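Local atomic coordinates of fatty acid synthase 1, isoform A (Drosophila melanogaster, PDB entry 6FN6), a protein that probably builds long-chain saturated fatty acids from acetyl-CoA and malonyl-CoA using NADPH, this chain being its dehydratase, enoylreductase and ketoreductase modifying region. Residues 122-128 and 154-158; 148-153 and 163-169; 173-178 and 235-241; 933-939 and 959-965. All coordinates share one frame; numbering follows the deposited sequence.

Overall arrangement
Reading from the N terminus, contact 1 brings the loop 122-128 back onto the end of strand 152-155, closing over a helix and the strands between. Contact 2 crosses it in sequence: its first segment, 148-153, falls inside that span and its second, 163-169, beyond it, with an Arg154 O to Lys163 N bond joining the two. Contact 3 follows in series, closing a span of 56 residues by packing helix 170-183 on the turn and strands of 235-241; Leu164 meets Met177 between contacts 2 and 3. All three belong to the dehydratase. Contact 4, far along the chain, closes a helix-strand excursion of 19 residues in the ketoreductase, and Lys127 NZ bonding to Lys961 O ties it to contact 1.

Contact 1. Residues 122-128 and 154-158; sequences PSAVAKE and RSDTV
Glu128 and Arg154 form the charged end of a contact in the predicted C-terminal hotdog region of the dehydratase, where the loop leading to strand 129-130 folds over the end of strand 152-155. The salt bridge runs from Glu128 OE1 to Arg154 NE at 3.0 Å. As a hydrogen bond it is weak, with an N-H...O angle of 123°, although OE1 stands at the guanidinium edge, near its plane. Carboxylate and guanidinium planes are 28° apart, and the carboxylate also lies along the aliphatic part of the arginine, Glu128 OE2 being 3.3 Å from Arg154 CD. The bend at chi3 (-61°) turns NE off the line of that aliphatic chain.

The straighter polar bond is Ser123 N to Asp156 OD2, 3.3 Å long, which uses the anti lone pair of OD2. Ser160 OG also bonds to OD2 and Thr161 N to OD1, so both oxygens of this buried carboxylate have partners and its rotation is probably fixed. A water bridges the Lys127 carbonyl and the Thr157 side chain: it donates to Lys127 O at 2.6 Å and accepts a weak bond from Thr157 OG1, a hydroxyl that also bonds to Arg970 NE of helix 963-974.

Van der Waals contacts complete the interface. Thr157, its CB directed at the loop, sets CB 4.0 Å from Ala126 CB, and its CG2 makes a methyl-oxygen contact with Ser123 OG at 3.8 Å. Next along the chain, Val158 places its CG2 methyl 3.7 Å from Ser123 CB.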
loop_
_atom_site.group_PDB
_atom_site.type_symbol
_atom_site.label_atom_id
_atom_site.label_comp_id
_atom_site.label_asym_id
_atom_site.label_seq_id
_atom_site.Cartn_x
_atom_site.Cartn_y
_atom_site.Cartn_z
ATOM N N PRO A 122 8.784 30.838 24.832
ATOM C CA PRO A 122 9.895 29.994 25.292
ATOM C C PRO A 122 9.639 29.343 26.645
ATOM O O PRO A 122 8.998 29.945 27.504
ATOM C CB PRO A 122 11.069 30.975 25.382
ATOM C CG PRO A 122 10.731 32.067 24.436
ATOM C CD PRO A 122 9.235 32.198 24.485
ATOM N N SER A 123 10.134 28.122 26.818
ATOM C CA SER A 123 10.003 27.410 28.083
ATOM C C SER A 123 10.933 28.009 29.131
ATOM O O SER A 123 12.099 28.284 28.853
ATOM C CB SER A 123 10.311 25.923 27.898
ATOM O OG SER A 123 10.174 25.217 29.119
ATOM N N ALA A 124 10.403 28.216 30.331
ATOM C CA ALA A 124 11.172 28.789 31.427
ATOM C C ALA A 124 11.284 27.802 32.589
ATOM O O ALA A 124 11.501 28.199 33.732
ATOM C CB ALA A 124 10.534 30.085 31.889
ATOM N N VAL A 125 11.126 26.518 32.289
ATOM C CA VAL A 125 11.194 25.472 33.303
ATOM C C VAL A 125 12.622 25.328 33.806
ATOM O O VAL A 125 12.848 25.004 34.970
ATOM C CB VAL A 125 10.653 24.132 32.758
ATOM C CG1 VAL A 125 10.817 23.018 33.788
ATOM C CG2 VAL A 125 9.195 24.278 32.374
ATOM N N ALA A 126 13.579 25.530 32.909
ATOM C CA ALA A 126 14.991 25.491 33.263
ATOM C C ALA A 126 15.745 26.478 32.380
ATOM O O ALA A 126 15.187 27.001 31.416
ATOM C CB ALA A 126 15.550 24.087 33.113
ATOM N N LYS A 127 17.009 26.732 32.706
ATOM C CA LYS A 127 17.802 27.693 31.949
ATOM C C LYS A 127 17.852 27.293 30.480
ATOM O O LYS A 127 17.827 26.110 30.151
ATOM C CB LYS A 127 19.221 27.799 32.520
ATOM C CG LYS A 127 20.062 28.891 31.865
ATOM C CD LYS A 127 21.323 29.215 32.657
ATOM C CE LYS A 127 21.974 30.489 32.144
ATOM N NZ LYS A 127 23.031 30.989 33.061
ATOM N N GLU A 128 17.909 28.288 29.599
ATOM C CA GLU A 128 18.013 28.030 28.170
ATOM C C GLU A 128 19.397 27.491 27.845
ATOM O O GLU A 128 20.349 27.690 28.603
ATOM C CB GLU A 128 17.730 29.298 27.356
ATOM C CG GLU A 128 18.888 30.288 27.272
ATOM C CD GLU A 128 18.609 31.426 26.305
ATOM O OE1 GLU A 128 19.567 32.134 25.923
ATOM O OE2 GLU A 128 17.432 31.604 25.917
ATOM N N ARG A 154 20.937 29.222 19.818
ATOM C CA ARG A 154 20.126 29.201 21.030
ATOM C C ARG A 154 18.974 28.196 20.983
ATOM O O ARG A 154 18.422 27.907 19.922
ATOM C CB ARG A 154 19.573 30.606 21.277
ATOM C CG ARG A 154 18.858 30.801 22.605
ATOM C CD ARG A 154 18.729 32.279 22.963
ATOM N NE ARG A 154 20.032 32.932 23.101
ATOM C CZ ARG A 154 20.586 33.740 22.198
ATOM N NH1 ARG A 154 19.970 34.015 21.053
ATOM N NH2 ARG A 154 21.775 34.273 22.443
ATOM N N SER A 155 18.633 27.662 22.152
ATOM C CA SER A 155 17.490 26.771 22.307
ATOM C C SER A 155 17.006 26.783 23.750
ATOM O O SER A 155 17.808 26.874 24.677
ATOM C CB SER A 155 17.848 25.344 21.898
ATOM O OG SER A 155 16.841 24.433 22.312
ATOM N N ASP A 156 15.697 26.675 23.943
ATOM C CA ASP A 156 15.152 26.546 25.285
ATOM C C ASP A 156 15.343 25.109 25.770
ATOM O O ASP A 156 15.692 24.221 24.990
ATOM C CB ASP A 156 13.676 26.957 25.318
ATOM C CG ASP A 156 12.790 26.053 24.484
ATOM O OD1 ASP A 156 13.312 25.331 23.607
ATOM O OD2 ASP A 156 11.560 26.076 24.701
ATOM N N THR A 157 15.128 24.888 27.061
ATOM C CA THR A 157 15.477 23.620 27.690
ATOM C C THR A 157 14.771 22.417 27.056
ATOM O O THR A 157 15.295 21.306 27.088
ATOM C CB THR A 157 15.166 23.642 29.205
ATOM O OG1 THR A 157 15.431 22.354 29.772
ATOM C CG2 THR A 157 13.718 24.015 29.461
ATOM N N VAL A 158 13.589 22.632 26.486
ATOM C CA VAL A 158 12.842 21.536 25.863
ATOM C C VAL A 158 12.924 21.583 24.340
ATOM O O VAL A 158 12.351 20.730 23.659
ATOM C CB VAL A 158 11.366 21.543 26.306
ATOM C CG1 VAL A 158 11.258 21.267 27.800
ATOM C CG2 VAL A 158 10.692 22.867 25.938
HETATM O O HOH W 1 18.327 23.619 30.650
#

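Contact 2. Residues 148-153 and 163-169; sequences IFRGIV and KLQWVDN
Gly151 and Gln165 meet where the beta hairpin of strands 152-155 and 161-164, part of the predicted C-terminal hotdog fold, opens into its flanking loops. The backbone bond Gln165 N to Gly151 O is short and nearly straight (2.9 Å, 167°), whereas Val153 N to Lys163 O is weak at 3.2 Å. Between them Ile152 and Leu164 form an antiparallel non-hydrogen-bonded pair, their side chains side by side and pointing the same way, with Ile152 CG1 3.9 Å from Leu164 CD2, on the face packed against helix 170-183.

Along Gln165, CB lies 4.0 Å from Val153 CG1. CG, set between the backbone N and carbonyl carbon (chi1 61°), comes to 3.5 Å from Gly151 CA, and CD continues over the same atom at 3.7 Å, carrying the amide past the glycine. With an alanine here, the CG and CD atoms that lie along Gly151 would be missing, which would probably leave a gap beside the glycine CA.

Beyond the hairpin, Ile148 CB packs on Val167 CG2. Asn169 occupies the N-cap of helix 170-183, its OD1 accepting from Ser172 N, and Ile148 CD1 sits 3.4 Å from its ND2.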
loop_
_atom_site.group_PDB
_atom_site.type_symbol
_atom_site.label_atom_id
_atom_site.label_comp_id
_atom_site.label_asym_id
_atom_site.label_seq_id
_atom_site.Cartn_x
_atom_site.Cartn_y
_atom_site.Cartn_z
ATOM N N ILE A 148 30.222 25.457 10.174
ATOM C CA ILE A 148 28.950 26.154 10.018
ATOM C C ILE A 148 27.771 25.261 10.403
ATOM O O ILE A 148 26.652 25.742 10.570
ATOM C CB ILE A 148 28.789 26.687 8.582
ATOM C CG1 ILE A 148 28.790 25.536 7.569
ATOM C CG2 ILE A 148 29.903 27.684 8.270
ATOM C CD1 ILE A 148 28.446 25.963 6.157
ATOM N N PHE A 149 28.019 23.962 10.544
ATOM C CA PHE A 149 26.975 23.043 10.988
ATOM C C PHE A 149 26.709 23.207 12.481
ATOM O O PHE A 149 25.768 22.624 13.018
ATOM C CB PHE A 149 27.352 21.592 10.674
ATOM C CG PHE A 149 27.088 21.190 9.248
ATOM C CD1 PHE A 149 25.866 20.649 8.887
ATOM C CD2 PHE A 149 28.057 21.352 8.273
ATOM C CE1 PHE A 149 25.613 20.277 7.579
ATOM C CE2 PHE A 149 27.811 20.981 6.965
ATOM C CZ PHE A 149 26.587 20.444 6.618
ATOM N N ARG A 150 27.548 23.989 13.154
ATOM C CA ARG A 150 27.282 24.370 14.534
ATOM C C ARG A 150 26.457 25.655 14.533
ATOM O O ARG A 150 26.874 26.674 15.083
ATOM C CB ARG A 150 28.587 24.550 15.314
ATOM C CG ARG A 150 29.170 23.245 15.842
ATOM C CD ARG A 150 30.537 23.450 16.476
ATOM N NE ARG A 150 30.481 24.281 17.676
ATOM C CZ ARG A 150 30.527 23.816 18.924
ATOM N NH1 ARG A 150 30.623 22.513 19.165
ATOM N NH2 ARG A 150 30.475 24.664 19.941
ATOM N N GLY A 151 25.280 25.592 13.915
ATOM C CA GLY A 151 24.486 26.778 13.647
ATOM C C GLY A 151 23.367 27.074 14.628
ATOM O O GLY A 151 22.672 28.081 14.487
ATOM N N ILE A 152 23.172 26.197 15.606
ATOM C CA ILE A 152 22.209 26.467 16.669
ATOM C C ILE A 152 22.833 27.433 17.670
ATOM O O ILE A 152 23.652 27.041 18.501
ATOM C CB ILE A 152 21.754 25.175 17.366
ATOM C CG1 ILE A 152 21.092 24.236 16.354
ATOM C CG2 ILE A 152 20.791 25.502 18.504
ATOM C CD1 ILE A 152 20.753 22.857 16.902
ATOM N N VAL A 153 22.442 28.700 17.576
ATOM C CA VAL A 153 22.916 29.724 18.499
ATOM C C VAL A 153 22.218 29.577 19.848
ATOM O O VAL A 153 22.828 29.789 20.895
ATOM C CB VAL A 153 22.706 31.147 17.936
ATOM C CG1 VAL A 153 23.646 31.398 16.763
ATOM C CG2 VAL A 153 21.265 31.361 17.516
ATOM N N LYS A 163 16.963 29.528 18.053
ATOM C CA LYS A 163 17.457 30.367 16.969
ATOM C C LYS A 163 18.563 29.678 16.169
ATOM O O LYS A 163 19.390 28.949 16.722
ATOM C CB LYS A 163 17.955 31.702 17.526
ATOM C CG LYS A 163 16.846 32.572 18.099
ATOM C CD LYS A 163 16.930 34.008 17.606
ATOM C CE LYS A 163 15.576 34.700 17.697
ATOM N NZ LYS A 163 15.000 34.626 19.066
ATOM N N LEU A 164 18.558 29.912 14.860
ATOM C CA LEU A 164 19.549 29.338 13.956
ATOM C C LEU A 164 20.238 30.453 13.175
ATOM O O LEU A 164 19.581 31.373 12.694
ATOM C CB LEU A 164 18.890 28.347 12.992
ATOM C CG LEU A 164 17.823 27.425 13.592
ATOM C CD1 LEU A 164 17.101 26.650 12.503
ATOM C CD2 LEU A 164 18.447 26.476 14.601
ATOM N N GLN A 165 21.557 30.370 13.043
ATOM C CA GLN A 165 22.302 31.399 12.327
ATOM C C GLN A 165 22.178 31.191 10.821
ATOM O O GLN A 165 21.780 30.121 10.366
ATOM C CB GLN A 165 23.776 31.399 12.745
ATOM C CG GLN A 165 24.517 30.105 12.464
ATOM C CD GLN A 165 25.946 30.136 12.977
ATOM O OE1 GLN A 165 26.227 30.729 14.016
ATOM N NE2 GLN A 165 26.855 29.501 12.247
ATOM N N TRP A 166 22.500 32.232 10.059
ATOM C CA TRP A 166 22.444 32.173 8.604
ATOM C C TRP A 166 23.776 32.603 8.005
ATOM O O TRP A 166 24.215 33.737 8.202
ATOM C CB TRP A 166 21.323 33.061 8.064
ATOM C CG TRP A 166 21.309 33.132 6.570
ATOM C CD1 TRP A 166 21.703 34.183 5.796
ATOM C CD2 TRP A 166 20.889 32.103 5.667
ATOM N NE1 TRP A 166 21.548 33.873 4.466
ATOM C CE2 TRP A 166 21.050 32.602 4.362
ATOM C CE3 TRP A 166 20.391 30.809 5.839
ATOM C CZ2 TRP A 166 20.729 31.852 3.232
ATOM C CZ3 TRP A 166 20.074 30.066 4.714
ATOM C CH2 TRP A 166 20.245 30.589 3.430
ATOM N N VAL A 167 24.415 31.691 7.277
ATOM C CA VAL A 167 25.702 31.971 6.652
ATOM C C VAL A 167 25.621 31.755 5.144
ATOM O O VAL A 167 26.576 31.289 4.527
ATOM C CB VAL A 167 26.818 31.104 7.270
ATOM C CG1 VAL A 167 27.014 31.458 8.733
ATOM C CG2 VAL A 167 26.500 29.620 7.118
ATOM N N ASP A 168 24.485 32.116 4.555
ATOM C CA ASP A 168 24.281 31.975 3.117
ATOM C C ASP A 168 24.554 30.537 2.678
ATOM O O ASP A 168 25.246 30.300 1.687
ATOM C CB ASP A 168 25.184 32.943 2.348
ATOM C CG ASP A 168 24.775 33.092 0.893
ATOM O OD1 ASP A 168 23.560 33.062 0.606
ATOM O OD2 ASP A 168 25.671 33.237 0.035
ATOM N N ASN A 169 24.002 29.583 3.424
ATOM C CA ASN A 169 24.200 28.164 3.147
ATOM C C ASN A 169 22.955 27.375 3.550
ATOM O O ASN A 169 22.705 27.153 4.733
ATOM C CB ASN A 169 25.436 27.646 3.891
ATOM C CG ASN A 169 25.757 26.194 3.563
ATOM O OD1 ASN A 169 24.916 25.308 3.718
ATOM N ND2 ASN A 169 26.983 25.945 3.119
#

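Contact 3. Residues 173-178 and 235-241; sequences FMDTML and KSAGVEL
Phe173 turns the edge of its ring to the hairpin of 235-241. Val239 CG2 lies in the ring plane, 3.9 Å from Phe173 CE2, and the two side chains run antiparallel, alongside one another. CZ, at the same edge, is 3.4 Å from Ser236 OG, a hydroxyl whose hydrogen bond goes to Pro224 O. With CG anti to the backbone N (chi1 174°), the ring reaches the type II' turn that runs from Ser236 to Val239.

One helical turn on, the CB of Met177 is directed at the strands, and the side chain crosses Val239 obliquely, its SD 3.6 Å from Val239 CG1. A bend at chi3 (63°) lets the CE methyl settle between Ser236 CB, at 3.9 Å, and Leu241 CD1. Met174 meets Val239 at about a right angle, SD to CG1 4.0 Å, and Leu178 meets Leu241 likewise, CD2 to CD1 3.8 Å.

Val239 is thus held by three side chains of the helix. The segment axes of 173-178 and 239-241 pass 10.2 Å apart, inclined at 35°. Asp175, the predicted proton donor of the dehydratase, points away from this packing and bonds to Gln179. A buried helix carried on the curved strands in this way is characteristic of the hotdog fold.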
loop_
_atom_site.group_PDB
_atom_site.type_symbol
_atom_site.label_atom_id
_atom_site.label_comp_id
_atom_site.label_asym_id
_atom_site.label_seq_id
_atom_site.Cartn_x
_atom_site.Cartn_y
_atom_site.Cartn_z
ATOM N N PHE A 173 21.955 25.295 7.134
ATOM C CA PHE A 173 20.816 25.881 7.824
ATOM C C PHE A 173 19.692 24.868 8.023
ATOM O O PHE A 173 19.175 24.714 9.130
ATOM C CB PHE A 173 20.286 27.090 7.059
ATOM C CG PHE A 173 19.022 27.650 7.634
ATOM C CD1 PHE A 173 19.061 28.505 8.719
ATOM C CD2 PHE A 173 17.792 27.310 7.098
ATOM C CE1 PHE A 173 17.898 29.017 9.258
ATOM C CE2 PHE A 173 16.625 27.820 7.632
ATOM C CZ PHE A 173 16.677 28.673 8.714
ATOM N N MET A 174 19.311 24.180 6.951
ATOM C CA MET A 174 18.241 23.198 7.038
ATOM C C MET A 174 18.664 22.031 7.927
ATOM O O MET A 174 17.830 21.424 8.595
ATOM C CB MET A 174 17.839 22.707 5.641
ATOM C CG MET A 174 16.986 23.718 4.871
ATOM S SD MET A 174 16.078 23.028 3.468
ATOM C CE MET A 174 17.414 22.640 2.335
ATOM N N ASP A 175 19.956 21.721 7.945
ATOM C CA ASP A 175 20.459 20.661 8.816
ATOM C C ASP A 175 20.262 21.020 10.288
ATOM O O ASP A 175 19.846 20.182 11.081
ATOM C CB ASP A 175 21.938 20.384 8.547
ATOM C CG ASP A 175 22.464 19.206 9.350
ATOM O OD1 ASP A 175 21.809 18.145 9.356
ATOM O OD2 ASP A 175 23.533 19.340 9.980
ATOM N N THR A 176 20.563 22.263 10.652
ATOM C CA THR A 176 20.407 22.701 12.037
ATOM C C THR A 176 18.942 22.627 12.469
ATOM O O THR A 176 18.647 22.494 13.655
ATOM C CB THR A 176 20.940 24.136 12.253
ATOM O OG1 THR A 176 20.329 25.033 11.320
ATOM C CG2 THR A 176 22.449 24.171 12.082
ATOM N N MET A 177 18.027 22.726 11.509
ATOM C CA MET A 177 16.607 22.528 11.795
ATOM C C MET A 177 16.349 21.079 12.215
ATOM O O MET A 177 15.525 20.816 13.087
ATOM C CB MET A 177 15.746 22.883 10.582
ATOM C CG MET A 177 15.841 24.339 10.150
ATOM S SD MET A 177 14.766 24.739 8.751
ATOM C CE MET A 177 13.153 24.433 9.461
ATOM N N LEU A 178 17.051 20.140 11.584
ATOM C CA LEU A 178 16.932 18.732 11.948
ATOM C C LEU A 178 17.620 18.462 13.281
ATOM O O LEU A 178 17.129 17.684 14.100
ATOM C CB LEU A 178 17.529 17.832 10.863
ATOM C CG LEU A 178 17.006 18.020 9.439
ATOM C CD1 LEU A 178 17.544 16.921 8.534
ATOM C CD2 LEU A 178 15.488 18.054 9.407
ATOM N N LYS A 235 9.530 24.701 11.899
ATOM C CA LYS A 235 9.397 25.883 11.055
ATOM C C LYS A 235 10.407 26.974 11.400
ATOM O O LYS A 235 10.514 27.399 12.552
ATOM C CB LYS A 235 7.978 26.441 11.159
ATOM C CG LYS A 235 7.650 27.468 10.093
ATOM C CD LYS A 235 6.163 27.769 10.034
ATOM C CE LYS A 235 5.859 28.824 8.979
ATOM N NZ LYS A 235 6.373 28.452 7.628
ATOM N N SER A 236 11.151 27.419 10.391
ATOM C CA SER A 236 12.081 28.525 10.556
ATOM C C SER A 236 12.182 29.332 9.267
ATOM O O SER A 236 12.648 28.829 8.246
ATOM C CB SER A 236 13.462 28.016 10.973
ATOM O OG SER A 236 14.360 29.096 11.168
ATOM N N ALA A 237 11.742 30.586 9.330
ATOM C CA ALA A 237 11.782 31.483 8.183
ATOM C C ALA A 237 11.084 30.861 6.970
ATOM O O ALA A 237 9.885 30.582 7.020
ATOM C CB ALA A 237 13.227 31.850 7.853
ATOM N N GLY A 238 11.825 30.644 5.886
ATOM C CA GLY A 238 11.238 30.189 4.638
ATOM C C GLY A 238 11.118 28.684 4.509
ATOM O O GLY A 238 10.550 28.186 3.537
ATOM N N VAL A 239 11.658 27.961 5.484
ATOM C CA VAL A 239 11.648 26.504 5.455
ATOM C C VAL A 239 10.605 25.968 6.433
ATOM O O VAL A 239 10.548 26.385 7.588
ATOM C CB VAL A 239 13.045 25.928 5.769
ATOM C CG1 VAL A 239 13.047 24.409 5.613
ATOM C CG2 VAL A 239 14.103 26.558 4.871
ATOM N N GLU A 240 9.777 25.047 5.958
ATOM C CA GLU A 240 8.770 24.411 6.798
ATOM C C GLU A 240 8.812 22.895 6.604
ATOM O O GLU A 240 8.596 22.399 5.499
ATOM C CB GLU A 240 7.381 24.959 6.468
ATOM C CG GLU A 240 6.309 24.583 7.469
ATOM C CD GLU A 240 4.929 25.050 7.047
ATOM O OE1 GLU A 240 4.646 26.259 7.169
ATOM O OE2 GLU A 240 4.126 24.206 6.600
ATOM N N LEU A 241 9.093 22.168 7.681
ATOM C CA LEU A 241 9.267 20.720 7.606
ATOM C C LEU A 241 8.198 19.980 8.408
ATOM O O LEU A 241 8.072 20.174 9.615
ATOM C CB LEU A 241 10.662 20.330 8.102
ATOM C CG LEU A 241 11.827 21.006 7.371
ATOM C CD1 LEU A 241 13.153 20.667 8.029
ATOM C CD2 LEU A 241 11.850 20.619 5.894
#

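Contact 4. Residues 933-939 and 959-965; sequences LGGFGLE and GVKTGYQ
Leu938 lays its CD1 methyl against the edge of Tyr964, 3.8 Å from ring atom CD2, and the same methyl reaches Gln965 CG at 3.8 Å. The contact joins the starts of two successive helices, 935-946 and 963-974, in the Rossmann-like ketoreductase domain; Gly934 and Gly937 belong to a glycine-rich strand-turn-helix consistent with a dinucleotide-binding motif.

The chi1 of Tyr964 is trans (-177°), which swings the ring away from its own backbone N and out to helix 935-946. There OH donates to Glu939 OE1 at 2.7 Å. Glu939 OE1 lies at the ring edge, in the ring plane, and receives the bond on its syn side; the carboxylate is turned 30° from the ring. Tyr964 OH also bonds to Arg188 NH2, and its ring packs on helix 131-141, both parts of the dehydratase, which makes this a junction between domains.

Gln965 uses both ends of its amide. NE2 gives a weak bond to Leu933 O, 3.0 Å long. OE1 accepts Lys961 N at 2.6 Å, almost straight at 179°, and Thr962 N, which approaches from above the carbonyl plane at 3.1 Å. The backbone N of Gln965 is in turn taken by Thr962 OG1, completing a capping box at the helix start. With a leucine in its place, the N-H groups of Lys961 and Thr962 would probably lose their shared acceptor and Leu933 O its amide donor.

At the other end of the contact, Leu933 packs on the loop before the cap, its CD1 lying 3.8 Å from Gly959 C.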
loop_
_atom_site.group_PDB
_atom_site.type_symbol
_atom_site.label_atom_id
_atom_site.label_comp_id
_atom_site.label_asym_id
_atom_site.label_seq_id
_atom_site.Cartn_x
_atom_site.Cartn_y
_atom_site.Cartn_z
ATOM N N LEU A 933 28.754 20.133 40.009
ATOM C CA LEU A 933 28.180 20.731 38.804
ATOM C C LEU A 933 29.213 20.915 37.694
ATOM O O LEU A 933 28.886 21.393 36.607
ATOM C CB LEU A 933 27.525 22.075 39.132
ATOM C CG LEU A 933 26.137 22.039 39.783
ATOM C CD1 LEU A 933 25.640 23.447 40.043
ATOM C CD2 LEU A 933 25.124 21.282 38.930
ATOM N N GLY A 934 30.458 20.534 37.961
ATOM C CA GLY A 934 31.479 20.532 36.931
ATOM C C GLY A 934 31.214 19.421 35.933
ATOM O O GLY A 934 30.310 18.606 36.132
ATOM N N GLY A 935 31.977 19.400 34.845
ATOM C CA GLY A 935 31.806 18.389 33.819
ATOM C C GLY A 935 31.801 16.980 34.382
ATOM O O GLY A 935 30.854 16.223 34.181
ATOM N N PHE A 936 32.873 16.633 35.084
ATOM C CA PHE A 936 33.003 15.331 35.728
ATOM C C PHE A 936 31.823 15.039 36.650
ATOM O O PHE A 936 31.223 13.968 36.588
ATOM C CB PHE A 936 34.319 15.268 36.513
ATOM C CG PHE A 936 34.700 13.883 36.956
ATOM C CD1 PHE A 936 34.102 13.302 38.064
ATOM C CD2 PHE A 936 35.661 13.163 36.265
ATOM C CE1 PHE A 936 34.455 12.028 38.473
ATOM C CE2 PHE A 936 36.018 11.887 36.669
ATOM C CZ PHE A 936 35.412 11.320 37.774
ATOM N N GLY A 937 31.506 16.000 37.513
ATOM C CA GLY A 937 30.446 15.844 38.494
ATOM C C GLY A 937 29.090 15.491 37.913
ATOM O O GLY A 937 28.387 14.630 38.440
ATOM N N LEU A 938 28.717 16.164 36.831
ATOM C CA LEU A 938 27.423 15.936 36.197
ATOM C C LEU A 938 27.286 14.503 35.693
ATOM O O LEU A 938 26.269 13.850 35.922
ATOM C CB LEU A 938 27.218 16.923 35.048
ATOM C CG LEU A 938 27.109 18.389 35.472
ATOM C CD1 LEU A 938 27.104 19.298 34.257
ATOM C CD2 LEU A 938 25.866 18.622 36.319
ATOM N N GLU A 939 28.313 14.010 35.015
ATOM C CA GLU A 939 28.259 12.672 34.447
ATOM C C GLU A 939 28.347 11.609 35.542
ATOM O O GLU A 939 27.804 10.514 35.400
ATOM C CB GLU A 939 29.374 12.490 33.419
ATOM C CG GLU A 939 29.295 13.470 32.249
ATOM C CD GLU A 939 27.922 13.501 31.589
ATOM O OE1 GLU A 939 27.386 14.610 31.372
ATOM O OE2 GLU A 939 27.382 12.416 31.280
ATOM N N GLY A 959 26.891 28.116 41.564
ATOM C CA GLY A 959 25.558 27.623 41.265
ATOM C C GLY A 959 25.409 27.235 39.807
ATOM O O GLY A 959 26.401 27.069 39.097
ATOM N N VAL A 960 24.167 27.087 39.359
ATOM C CA VAL A 960 23.892 26.757 37.964
ATOM C C VAL A 960 24.392 27.880 37.065
ATOM O O VAL A 960 24.001 29.035 37.227
ATOM C CB VAL A 960 22.388 26.493 37.732
ATOM C CG1 VAL A 960 22.119 26.141 36.274
ATOM C CG2 VAL A 960 21.895 25.383 38.641
ATOM N N LYS A 961 25.254 27.529 36.115
ATOM C CA LYS A 961 25.890 28.507 35.238
ATOM C C LYS A 961 25.556 28.229 33.778
ATOM O O LYS A 961 25.357 29.154 32.992
ATOM C CB LYS A 961 27.411 28.494 35.432
ATOM C CG LYS A 961 28.179 29.423 34.489
ATOM C CD LYS A 961 29.685 29.226 34.600
ATOM C CE LYS A 961 30.425 29.986 33.508
ATOM N NZ LYS A 961 31.878 29.664 33.484
ATOM N N THR A 962 25.504 26.950 33.418
ATOM C CA THR A 962 25.254 26.554 32.037
ATOM C C THR A 962 23.874 25.927 31.862
ATOM O O THR A 962 23.329 25.323 32.788
ATOM C CB THR A 962 26.319 25.551 31.537
ATOM O OG1 THR A 962 26.089 24.265 32.129
ATOM C CG2 THR A 962 27.723 26.027 31.884
ATOM N N GLY A 963 23.316 26.085 30.664
ATOM C CA GLY A 963 22.049 25.469 30.312
ATOM C C GLY A 963 22.118 23.958 30.418
ATOM O O GLY A 963 21.155 23.303 30.813
ATOM N N TYR A 964 23.262 23.395 30.044
ATOM C CA TYR A 964 23.466 21.958 30.147
ATOM C C TYR A 964 23.259 21.468 31.584
ATOM O O TYR A 964 22.655 20.417 31.809
ATOM C CB TYR A 964 24.864 21.575 29.667
ATOM C CG TYR A 964 25.099 20.088 29.688
ATOM C CD1 TYR A 964 24.535 19.263 28.722
ATOM C CD2 TYR A 964 25.862 19.500 30.688
ATOM C CE1 TYR A 964 24.739 17.902 28.740
ATOM C CE2 TYR A 964 26.069 18.135 30.714
ATOM C CZ TYR A 964 25.504 17.342 29.737
ATOM O OH TYR A 964 25.706 15.983 29.753
ATOM N N GLN A 965 23.781 22.221 32.549
ATOM C CA GLN A 965 23.583 21.912 33.962
ATOM C C GLN A 965 22.096 21.858 34.278
ATOM O O GLN A 965 21.600 20.868 34.811
ATOM C CB GLN A 965 24.275 22.949 34.849
ATOM C CG GLN A 965 25.773 22.743 35.003
ATOM C CD GLN A 965 26.485 23.995 35.479
ATOM O OE1 GLN A 965 25.852 24.995 35.817
ATOM N NE2 GLN A 965 27.810 23.941 35.515
#